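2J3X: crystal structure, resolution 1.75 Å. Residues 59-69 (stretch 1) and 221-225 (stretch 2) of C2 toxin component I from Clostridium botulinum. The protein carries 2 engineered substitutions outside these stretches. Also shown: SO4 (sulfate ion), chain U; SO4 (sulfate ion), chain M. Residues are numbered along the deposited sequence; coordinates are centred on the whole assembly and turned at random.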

ATOM      1  N   ASP A  59       2.785  -6.942  -7.342  1.00  8.87           N
ATOM      2  CA  ASP A  59       2.774  -8.347  -6.908  1.00  9.66           C
ATOM      3  C   ASP A  59       4.001  -8.753  -6.084  1.00  9.61           C
ATOM      4  O   ASP A  59       3.879  -9.418  -5.043  1.00 11.19           O
ATOM      5  CB  ASP A  59       2.741  -9.279  -8.140  1.00  9.60           C
ATOM      6  CG  ASP A  59       1.490  -9.111  -8.972  1.00 12.50           C
ATOM      7  OD1 ASP A  59       0.488  -8.548  -8.509  1.00 12.34           O
ATOM      8  OD2 ASP A  59       1.567  -9.521 -10.154  1.00 14.02           O
ATOM      9  N   ILE A  60       5.180  -8.355  -6.557  1.00 10.44           N
ATOM     10  CA  ILE A  60       6.431  -8.729  -5.873  1.00  9.81           C
ATOM     11  C   ILE A  60       6.644  -8.138  -4.508  1.00 10.40           C
ATOM     12  O   ILE A  60       7.370  -8.739  -3.716  1.00 11.47           O
ATOM     13  CB  ILE A  60       7.668  -8.524  -6.774  1.00  9.87           C
ATOM     14  CG1 ILE A  60       7.819  -7.022  -7.088  1.00 11.09           C
ATOM     15  CG2 ILE A  60       7.502  -9.373  -8.107  1.00 10.90           C
ATOM     16  CD1 ILE A  60       8.879  -6.712  -8.136  1.00 14.31           C
ATOM     17  N   LEU A  61       5.977  -6.996  -4.190  1.00  7.90           N
ATOM     18  CA  LEU A  61       6.080  -6.430  -2.825  1.00  8.43           C
ATOM     19  C   LEU A  61       5.382  -7.356  -1.801  1.00  8.30           C
ATOM     20  O   LEU A  61       5.587  -7.256  -0.584  1.00  9.22           O
ATOM     21  CB  LEU A  61       5.380  -5.058  -2.777  1.00  8.12           C
ATOM     22  CG  LEU A  61       5.864  -4.035  -3.824  1.00  8.86           C
ATOM     23  CD1 LEU A  61       4.962  -2.739  -3.566  1.00 10.39           C
ATOM     24  CD2 LEU A  61       7.293  -3.746  -3.577  1.00 10.35           C
ATOM     25  N   PHE A  62       4.464  -8.211  -2.322  1.00  9.58           N
ATOM     26  CA  PHE A  62       3.587  -9.069  -1.498  1.00  9.92           C
ATOM     27  C   PHE A  62       3.785 -10.548  -1.871  1.00 10.69           C
ATOM     28  O   PHE A  62       2.837 -11.332  -1.879  1.00  9.83           O
ATOM     29  CB  PHE A  62       2.115  -8.640  -1.658  1.00 10.70           C
ATOM     30  CG  PHE A  62       1.906  -7.178  -1.283  1.00  8.94           C
ATOM     31  CD1 PHE A  62       2.040  -6.744   0.054  1.00 12.18           C
ATOM     32  CD2 PHE A  62       1.737  -6.229  -2.314  1.00 11.69           C
ATOM     33  CE1 PHE A  62       1.906  -5.311   0.355  1.00 10.21           C
ATOM     34  CE2 PHE A  62       1.644  -4.848  -2.010  1.00 11.44           C
ATOM     35  CZ  PHE A  62       1.715  -4.422  -0.701  1.00 10.91           C
ATOM     36  N   SER A  63       5.038 -10.874  -2.229  1.00  9.95           N
ATOM     37  CA  SER A  63       5.472 -12.241  -2.447  1.00  9.85           C
ATOM     38  C   SER A  63       6.667 -12.490  -1.541  1.00 10.00           C
ATOM     39  O   SER A  63       7.422 -11.551  -1.194  1.00 10.01           O
ATOM     40  CB  SER A  63       5.871 -12.427  -3.907  1.00 10.98           C
ATOM     41  OG  SER A  63       4.777 -12.123  -4.783  1.00 10.40           O
ATOM     42  N   SER A  64       6.853 -13.742  -1.108  1.00 10.95           N
ATOM     43  CA  SER A  64       7.944 -14.046  -0.160  1.00  9.83           C
ATOM     44  C   SER A  64       9.355 -13.802  -0.783  1.00  9.55           C
ATOM     45  O   SER A  64       9.540 -13.957  -2.001  1.00 10.59           O
ATOM     46  CB  SER A  64       7.901 -15.505   0.336  1.00 10.74           C
ATOM     47  OG  SER A  64       8.313 -16.371  -0.713  1.00 13.09           O
ATOM     48  N   LEU A  65      10.350 -13.527   0.073  1.00  9.97           N
ATOM     49  CA  LEU A  65      11.751 -13.394  -0.392  1.00 12.83           C
ATOM     50  C   LEU A  65      12.206 -14.718  -1.049  1.00 13.31           C
ATOM     51  O   LEU A  65      12.941 -14.693  -2.041  1.00 11.86           O
ATOM     52  CB  LEU A  65      12.695 -12.923   0.758  1.00 13.95           C
ATOM     53  CG  LEU A  65      12.116 -11.616   1.389  1.00 19.32           C
ATOM     54  CD1 LEU A  65      12.825 -11.213   2.704  1.00 25.68           C
ATOM     55  CD2 LEU A  65      12.170 -10.469   0.446  1.00 21.51           C
ATOM     56  N   THR A  66      11.741 -15.857  -0.535  1.00 13.48           N
ATOM     57  CA  THR A  66      11.972 -17.152  -1.215  1.00 14.01           C
ATOM     58  C   THR A  66      11.484 -17.163  -2.659  1.00 14.90           C
ATOM     59  O   THR A  66      12.212 -17.575  -3.571  1.00 13.06           O
ATOM     60  CB  THR A  66      11.299 -18.289  -0.432  1.00 15.48           C
ATOM     61  OG1 THR A  66      11.896 -18.350   0.853  1.00 14.00           O
ATOM     62  CG2 THR A  66      11.553 -19.637  -1.124  1.00 16.36           C
ATOM     63  N   ALA A  67      10.270 -16.655  -2.873  1.00 13.07           N
ATOM     64  CA  ALA A  67       9.677 -16.647  -4.196  1.00 12.45           C
ATOM     65  C   ALA A  67      10.464 -15.672  -5.086  1.00 12.09           C
ATOM     66  O   ALA A  67      10.694 -15.947  -6.267  1.00 11.41           O
ATOM     67  CB  ALA A  67       8.210 -16.220  -4.104  1.00 13.04           C
ATOM     68  N   ILE A  68      10.924 -14.536  -4.527  1.00 11.38           N
ATOM     69  CA  ILE A  68      11.720 -13.608  -5.334  1.00 10.25           C
ATOM     70  C   ILE A  68      13.032 -14.255  -5.785  1.00 10.46           C
ATOM     71  O   ILE A  68      13.422 -14.153  -6.962  1.00  9.69           O
ATOM     72  CB  ILE A  68      12.052 -12.309  -4.501  1.00  9.58           C
ATOM     73  CG1 ILE A  68      10.755 -11.609  -4.091  1.00 11.75           C
ATOM     74  CG2 ILE A  68      12.981 -11.334  -5.279  1.00  9.78           C
ATOM     75  CD1 ILE A  68       9.692 -11.387  -5.238  1.00 10.75           C
ATOM     76  N   GLU A  69      13.704 -14.942  -4.853  1.00 12.04           N
ATOM     77  CA  GLU A  69      14.984 -15.594  -5.146  1.00 13.25           C
ATOM     78  C   GLU A  69      14.810 -16.683  -6.202  1.00 13.97           C
ATOM     79  O   GLU A  69      15.645 -16.802  -7.106  1.00 15.27           O
ATOM     80  CB  GLU A  69      15.502 -16.193  -3.857  1.00 12.96           C
ATOM     81  CG  GLU A  69      15.918 -15.105  -2.866  1.00 13.31           C
ATOM     82  CD  GLU A  69      16.102 -15.633  -1.474  1.00 18.92           C
ATOM     83  OE1 GLU A  69      15.795 -16.819  -1.186  1.00 18.42           O
ATOM     84  OE2 GLU A  69      16.545 -14.850  -0.636  1.00 21.38           O
ATOM     85  N   PHE A 221       8.056  -1.411   4.662  1.00  7.09           N
ATOM     86  CA  PHE A 221       9.180  -2.212   4.163  1.00  8.78           C
ATOM     87  C   PHE A 221       8.725  -3.389   3.306  1.00  7.83           C
ATOM     88  O   PHE A 221       9.582  -4.161   2.806  1.00  8.50           O
ATOM     89  CB  PHE A 221       9.963  -2.765   5.368  1.00  7.35           C
ATOM     90  CG  PHE A 221      10.481  -1.626   6.270  1.00  8.46           C
ATOM     91  CD1 PHE A 221      11.527  -0.826   5.817  1.00 10.72           C
ATOM     92  CD2 PHE A 221       9.870  -1.358   7.511  1.00 11.66           C
ATOM     93  CE1 PHE A 221      11.984   0.242   6.660  1.00 10.80           C
ATOM     94  CE2 PHE A 221      10.306  -0.304   8.349  1.00 11.84           C
ATOM     95  CZ  PHE A 221      11.364   0.495   7.892  1.00 10.48           C
ATOM     96  N   TYR A 222       7.420  -3.431   3.032  1.00  9.77           N
ATOM     97  CA  TYR A 222       6.832  -4.460   2.114  1.00  8.39           C
ATOM     98  C   TYR A 222       7.387  -5.830   2.527  1.00  9.05           C
ATOM     99  O   TYR A 222       7.396  -6.133   3.741  1.00  9.06           O
ATOM    100  CB  TYR A 222       7.047  -4.123   0.604  1.00 10.43           C
ATOM    101  CG  TYR A 222       6.509  -2.741   0.320  1.00  9.66           C
ATOM    102  CD1 TYR A 222       5.145  -2.482   0.296  1.00 12.75           C
ATOM    103  CD2 TYR A 222       7.403  -1.687   0.136  1.00 11.69           C
ATOM    104  CE1 TYR A 222       4.666  -1.189   0.051  1.00 13.20           C
ATOM    105  CE2 TYR A 222       6.946  -0.371  -0.072  1.00 13.60           C
ATOM    106  CZ  TYR A 222       5.588  -0.143  -0.085  1.00 15.56           C
ATOM    107  OH  TYR A 222       5.190   1.177  -0.300  1.00 17.70           O
ATOM    108  N   ASN A 223       7.834  -6.637   1.566  1.00  9.19           N
ATOM    109  CA  ASN A 223       8.312  -8.001   1.879  1.00  9.76           C
ATOM    110  C   ASN A 223       9.714  -8.045   2.502  1.00 10.23           C
ATOM    111  O   ASN A 223      10.090  -9.057   3.097  1.00 10.98           O
ATOM    112  CB  ASN A 223       8.219  -8.900   0.633  1.00  9.72           C
ATOM    113  CG  ASN A 223       9.097  -8.446  -0.476  1.00 12.79           C
ATOM    114  OD1 ASN A 223       9.548  -7.278  -0.504  1.00 11.27           O
ATOM    115  ND2 ASN A 223       9.311  -9.332  -1.447  1.00  9.97           N
ATOM    116  N   LYS A 224      10.458  -6.917   2.461  1.00  9.08           N
ATOM    117  CA  LYS A 224      11.858  -6.921   2.932  1.00 10.16           C
ATOM    118  C   LYS A 224      11.945  -6.770   4.445  1.00 10.31           C
ATOM    119  O   LYS A 224      12.877  -7.279   5.064  1.00 11.89           O
ATOM    120  CB  LYS A 224      12.690  -5.814   2.215  1.00 10.73           C
ATOM    121  CG  LYS A 224      12.978  -6.235   0.770  1.00 10.78           C
ATOM    122  CD  LYS A 224      13.627  -5.078  -0.022  1.00 11.99           C
ATOM    123  CE  LYS A 224      13.908  -5.461  -1.499  1.00 11.44           C
ATOM    124  NZ  LYS A 224      14.205  -4.238  -2.352  1.00 14.20           N
ATOM    125  N   GLY A 225      10.968  -6.083   5.040  1.00 10.03           N
ATOM    126  CA  GLY A 225      10.972  -5.826   6.516  1.00  9.94           C
ATOM    127  C   GLY A 225      12.121  -4.900   6.876  1.00  9.87           C
ATOM    128  O   GLY A 225      12.785  -4.336   5.983  1.00 11.13           O
TER
HETATM  129  S   SO4 U1451      15.322 -19.173   0.991  1.00 51.89           S
HETATM  130  O1  SO4 U1451      15.267 -19.590  -0.413  1.00 47.84           O
HETATM  131  O2  SO4 U1451      15.747 -17.769   1.203  1.00 50.05           O
HETATM  132  O3  SO4 U1451      13.978 -19.350   1.565  1.00 53.43           O
HETATM  133  O4  SO4 U1451      16.256 -20.038   1.724  1.00 51.68           O
HETATM  134  S   SO4 M1443      15.120  -6.341  -5.733  1.00 12.20           S
HETATM  135  O1  SO4 M1443      14.285  -6.655  -6.946  1.00 12.66           O
HETATM  136  O2  SO4 M1443      16.219  -5.514  -6.225  1.00 13.36           O
HETATM  137  O3  SO4 M1443      14.346  -5.523  -4.793  1.00 12.76           O
HETATM  138  O4  SO4 M1443      15.628  -7.568  -5.110  1.00 14.25           O

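The contact between residues 59-69 and 221-225 is a small, mixed one, in which the side chain of Asn223 reaches into the turn that precedes a helix and hydrogen-bonds to its backbone, while Tyr222 packs beside it against Leu61 and Phe62. Together the two stretches bury 364 Å², and Asn223 contributes the largest share of any residue, with 105 Å² covered.

Asn223 points its CA-to-CB bond toward stretch 1 and, with chi1 in the p well, brings its amide group up to the turn. There ND2 donates to the carbonyl oxygen Ser63 O at 2.9 Å with an N-H...O angle of 153°, the one assigned hydrogen bond between the stretches. A second carbonyl lies almost as near, since Ile60 O is 3.0 Å from Asn223 ND2, but the angle there is poor and the approach is proximity rather than a bond. The backbone follows the side chain inward: Asn223 N sits 3.2 Å from Leu61 O, so three carbonyls of the turn gather around this single residue.

The turn that offers these carbonyls is held by its own bonds. Phe62 N donates to Asp59 O at 3.0 Å, and Ser63 OG donates to the same oxygen, Asp59 O, at 2.9 Å; Ser63 N makes only a weak bond to Ile60 O at 3.5 Å. The chain then enters the helix that begins at Leu65. Ser64 occupies the N-cap position, its OG accepting from Ala67 N at 2.9 Å, and thereby satisfies a backbone NH that has no preceding helical turn to bond to. Stretch 2 is folded on itself in turn, with Lys224 N donating to Phe221 O at 2.9 Å.

Leu65 and Ile68 add apolar contacts to the polar centre. The Leu65 CA-to-CB bond points sideways, yet the end of the side chain comes nearer, placing CD1 3.5 Å from Asn223 O and CD2 3.6 Å from Asn223 ND2. Ile68, one helical turn beyond Ser64, adds CG1 at 3.8 Å from Asn223 ND2.

Tyr222 supplies the second main part of the contact, with 73 Å² covered. Tyr222 CA lies 5.4 Å from Leu61 CA, and Tyr222 CB is 3.7 Å from Leu61 O. Leu61 CD1 lies over one face of the tyrosine ring, 4.0 Å from the centroid and 18° off the normal, a CH-pi arrangement that presents the methyl group to the aromatic surface. Phe62 meets the same ring at its edge, with Phe62 CZ 4.1 Å from Tyr222 CD1. Although its CA-to-CB bond points away from stretch 2, the end of the phenylalanine side chain comes nearer and makes this contact.

Lys224 contributes little to the packing: its CA-to-CB bond points away, its CG is 4.3 Å from Leu65 CD2, and its extended chain carries NZ to a sulfate ion, where NZ donates to O3 of SO4 (chain M) at 2.8 Å.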